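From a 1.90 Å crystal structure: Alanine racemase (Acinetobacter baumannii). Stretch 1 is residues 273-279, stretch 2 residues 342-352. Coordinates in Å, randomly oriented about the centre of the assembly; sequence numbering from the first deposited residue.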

# COMPACT_ATOMS: atom_id res chain seq x y z
N TYR A 273 -4.99 -7.18 -1.44
CA TYR A 273 -3.80 -6.36 -1.40
C TYR A 273 -3.88 -5.17 -2.30
O TYR A 273 -3.12 -4.25 -2.10
N GLY A 274 -4.83 -5.17 -3.25
CA GLY A 274 -5.12 -4.00 -4.08
C GLY A 274 -5.78 -2.87 -3.32
O GLY A 274 -5.83 -1.72 -3.83
N ASP A 275 -6.31 -3.19 -2.13
CA ASP A 275 -6.77 -2.16 -1.19
C ASP A 275 -5.74 -1.79 -0.15
O ASP A 275 -5.94 -0.84 0.60
N GLY A 276 -4.65 -2.52 -0.11
CA GLY A 276 -3.62 -2.36 0.91
C GLY A 276 -3.75 -3.33 2.07
O GLY A 276 -3.01 -3.22 3.02
N TYR A 277 -4.64 -4.32 1.99
CA TYR A 277 -4.62 -5.39 2.97
C TYR A 277 -3.44 -6.34 2.65
O TYR A 277 -3.31 -6.74 1.50
N PRO A 278 -2.56 -6.65 3.63
CA PRO A 278 -1.30 -7.30 3.29
C PRO A 278 -1.51 -8.74 2.85
O PRO A 278 -2.44 -9.38 3.33
N ARG A 279 -0.65 -9.21 1.95
CA ARG A 279 -0.81 -10.50 1.32
C ARG A 279 -0.14 -11.62 2.07
O ARG A 279 -0.75 -12.70 2.22
N GLU A 342 3.63 0.24 9.21
CA GLU A 342 3.65 -0.06 7.77
C GLU A 342 2.26 -0.34 7.22
O GLU A 342 1.98 0.05 6.11
N LEU A 343 1.40 -1.01 7.98
CA LEU A 343 0.05 -1.36 7.52
C LEU A 343 -0.77 -0.08 7.34
O LEU A 343 -1.54 0.09 6.36
N LEU A 344 -0.53 0.85 8.24
CA LEU A 344 -1.29 2.06 8.29
C LEU A 344 -0.93 2.96 7.10
O LEU A 344 -1.80 3.68 6.61
N CYS A 345 0.32 2.86 6.65
CA CYS A 345 0.87 3.70 5.57
C CYS A 345 0.73 3.16 4.16
O CYS A 345 0.96 3.92 3.22
N ARG A 346 0.39 1.87 3.96
CA ARG A 346 0.42 1.28 2.61
C ARG A 346 -0.97 0.78 2.13
O ARG A 346 -1.10 -0.25 1.51
N LEU A 347 -2.00 1.53 2.48
CA LEU A 347 -3.35 1.32 1.95
C LEU A 347 -3.46 2.02 0.61
O LEU A 347 -2.82 3.06 0.36
N SER A 348 -4.27 1.52 -0.26
CA SER A 348 -4.37 2.12 -1.55
C SER A 348 -5.49 3.17 -1.50
O SER A 348 -6.16 3.36 -0.49
N SER A 349 -5.74 3.80 -2.65
CA SER A 349 -6.81 4.78 -2.77
C SER A 349 -8.18 4.12 -2.97
O SER A 349 -9.17 4.81 -2.96
N ARG A 350 -8.26 2.80 -3.11
CA ARG A 350 -9.55 2.17 -3.43
C ARG A 350 -10.58 2.29 -2.27
O ARG A 350 -11.72 2.74 -2.50
N PRO A 351 -10.18 1.92 -1.03
CA PRO A 351 -11.15 2.13 0.06
C PRO A 351 -11.68 3.55 0.21
O PRO A 351 -10.94 4.50 0.09
N VAL A 352 -12.97 3.69 0.52
CA VAL A 352 -13.56 4.99 0.86
C VAL A 352 -13.13 5.43 2.25
O VAL A 352 -13.15 4.61 3.17

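The contact between these two stretches of alanine racemase is a small, largely polar one, in which a turn with two glycines lies close against the loop that follows a helix and a bidentate salt bridge locks one end. It illustrates a general principle: where backbones approach closely, glycines make the room and a few polar side chains hold the two segments together.

The closest CA approach is at G276, whose CA lies 3.8 Å from the CA of L347; that CA is also 3.3 Å from the O of R346. No side chain would fit here. An ideal CB on G276 would point toward the second stretch and fall 2.3 Å from the CA of L347, and the positive phi of 97° would in any case jam it against the preceding carbonyl. At G274 the backbone angles make no such demand, but an ideal CB would sit 2.8 Å from NH2 of R350 as that side chain is placed.

Beside this close approach, S348 and D275 are joined through their backbones by a nearly straight hydrogen bond, from N of S348 to O of D275 (3.0 Å, 175°). The side chain of S348 points toward the first stretch in a p rotamer (chi1 82°), and its OG donates to the O of G274 at 2.8 Å. The same OG accepts a hydrogen bond from the N of R350 at 3.1 Å, so one hydroxyl both braces its own loop and ties it to the turn.

D275 has the largest area covered by the partner stretch. Its CA-to-CB bond runs sideways, but the m rotamer (chi1 -56°) brings the carboxylate nearer to R350, which points toward the first stretch with chi1 and chi2 both t and chi3 p. The two groups pair in bidentate fashion: NE of R350 donates to OD1 of D275 at 2.9 Å, and NH2 of R350 to OD2 of D275 at 3.0 Å. OD1 lies at the guanidinium edge, near its plane, whereas the O of G274 lies over one face. The CD of P351 also packs 3.7 Å from OD1 of D275.

The other end is apolar. P278 points toward the second stretch, and its CG meets the CG of L343 at 3.9 Å; the leucine is m at chi1 and p at chi2. Between the backbones, water 1 donates to the O of G276 and to the O of L343, each at 2.7 Å, linking the turn to the helical part of stretch 2 where no direct backbone bond does so.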

# COMPACT_ATOMS: atom_id res chain seq x y z
CB TYR A 273 -2.49 -7.13 -1.58
CG TYR A 273 -2.38 -7.81 -2.93
CD1 TYR A 273 -2.02 -7.13 -4.06
CD2 TYR A 273 -2.61 -9.19 -3.03
CE1 TYR A 273 -1.91 -7.80 -5.30
CE2 TYR A 273 -2.48 -9.85 -4.21
CZ TYR A 273 -2.17 -9.16 -5.34
OH TYR A 273 -2.12 -9.89 -6.52
CB ASP A 275 -7.98 -2.65 -0.46
CG ASP A 275 -9.04 -3.05 -1.38
OD1 ASP A 275 -9.73 -2.11 -1.83
OD2 ASP A 275 -9.13 -4.29 -1.68
CB TYR A 277 -5.93 -6.15 2.91
CG TYR A 277 -6.11 -7.15 4.05
CD1 TYR A 277 -6.38 -6.72 5.34
CD2 TYR A 277 -6.00 -8.49 3.84
CE1 TYR A 277 -6.55 -7.62 6.39
CE2 TYR A 277 -6.19 -9.41 4.87
CZ TYR A 277 -6.45 -8.97 6.15
OH TYR A 277 -6.63 -9.90 7.17
CB PRO A 278 -0.49 -7.28 4.59
CG PRO A 278 -1.20 -6.38 5.51
CD PRO A 278 -2.63 -6.29 5.08
CB ARG A 279 -0.19 -10.48 -0.10
CG ARG A 279 -0.23 -11.77 -0.87
CD ARG A 279 0.36 -11.67 -2.29
NE ARG A 279 0.55 -13.02 -2.83
CZ ARG A 279 1.61 -13.81 -2.59
NH1 ARG A 279 2.65 -13.38 -1.85
NH2 ARG A 279 1.68 -15.01 -3.14
CB GLU A 342 4.61 -1.21 7.43
CG GLU A 342 4.65 -1.52 5.94
CD GLU A 342 5.64 -2.53 5.51
OE1 GLU A 342 5.98 -3.44 6.35
OE2 GLU A 342 6.06 -2.43 4.34
CB LEU A 343 -0.65 -2.32 8.45
CG LEU A 343 -0.41 -3.81 8.28
CD1 LEU A 343 1.04 -4.04 8.39
CD2 LEU A 343 -1.18 -4.65 9.28
CB LEU A 344 -1.11 2.77 9.67
CG LEU A 344 -1.65 2.04 10.90
CD1 LEU A 344 -1.13 2.67 12.19
CD2 LEU A 344 -3.19 2.01 10.86
CB CYS A 345 2.37 3.98 5.81
SG CYS A 345 2.65 5.09 7.18
CB ARG A 346 1.47 0.21 2.58
CG ARG A 346 2.92 0.78 2.54
CD ARG A 346 3.91 -0.33 2.41
NE ARG A 346 3.81 -1.09 1.14
CZ ARG A 346 4.21 -2.36 0.99
NH1 ARG A 346 4.72 -3.04 2.03
NH2 ARG A 346 4.11 -3.00 -0.18
CB LEU A 347 -4.39 1.93 2.89
CG LEU A 347 -4.42 1.32 4.27
CD1 LEU A 347 -5.22 2.18 5.17
CD2 LEU A 347 -5.00 -0.08 4.22
CB SER A 348 -4.69 1.04 -2.60
OG SER A 348 -6.06 0.74 -2.62
CB SER A 349 -6.59 5.77 -3.93
OG SER A 349 -6.55 5.04 -5.15
CB ARG A 350 -9.36 0.74 -3.90
CG ARG A 350 -10.68 0.09 -4.25
CD ARG A 350 -10.46 -0.98 -5.30
NE ARG A 350 -9.76 -2.11 -4.69
CZ ARG A 350 -9.36 -3.20 -5.32
NH1 ARG A 350 -9.47 -3.32 -6.62
NH2 ARG A 350 -8.77 -4.15 -4.63
CB PRO A 351 -10.36 1.69 1.32
CG PRO A 351 -9.38 0.70 0.78
CD PRO A 351 -8.96 1.29 -0.51
CB VAL A 352 -15.12 4.94 0.77
CG1 VAL A 352 -15.70 6.27 1.16
CG2 VAL A 352 -15.50 4.64 -0.67
O HOH W 1 -1.21 -1.56 4.24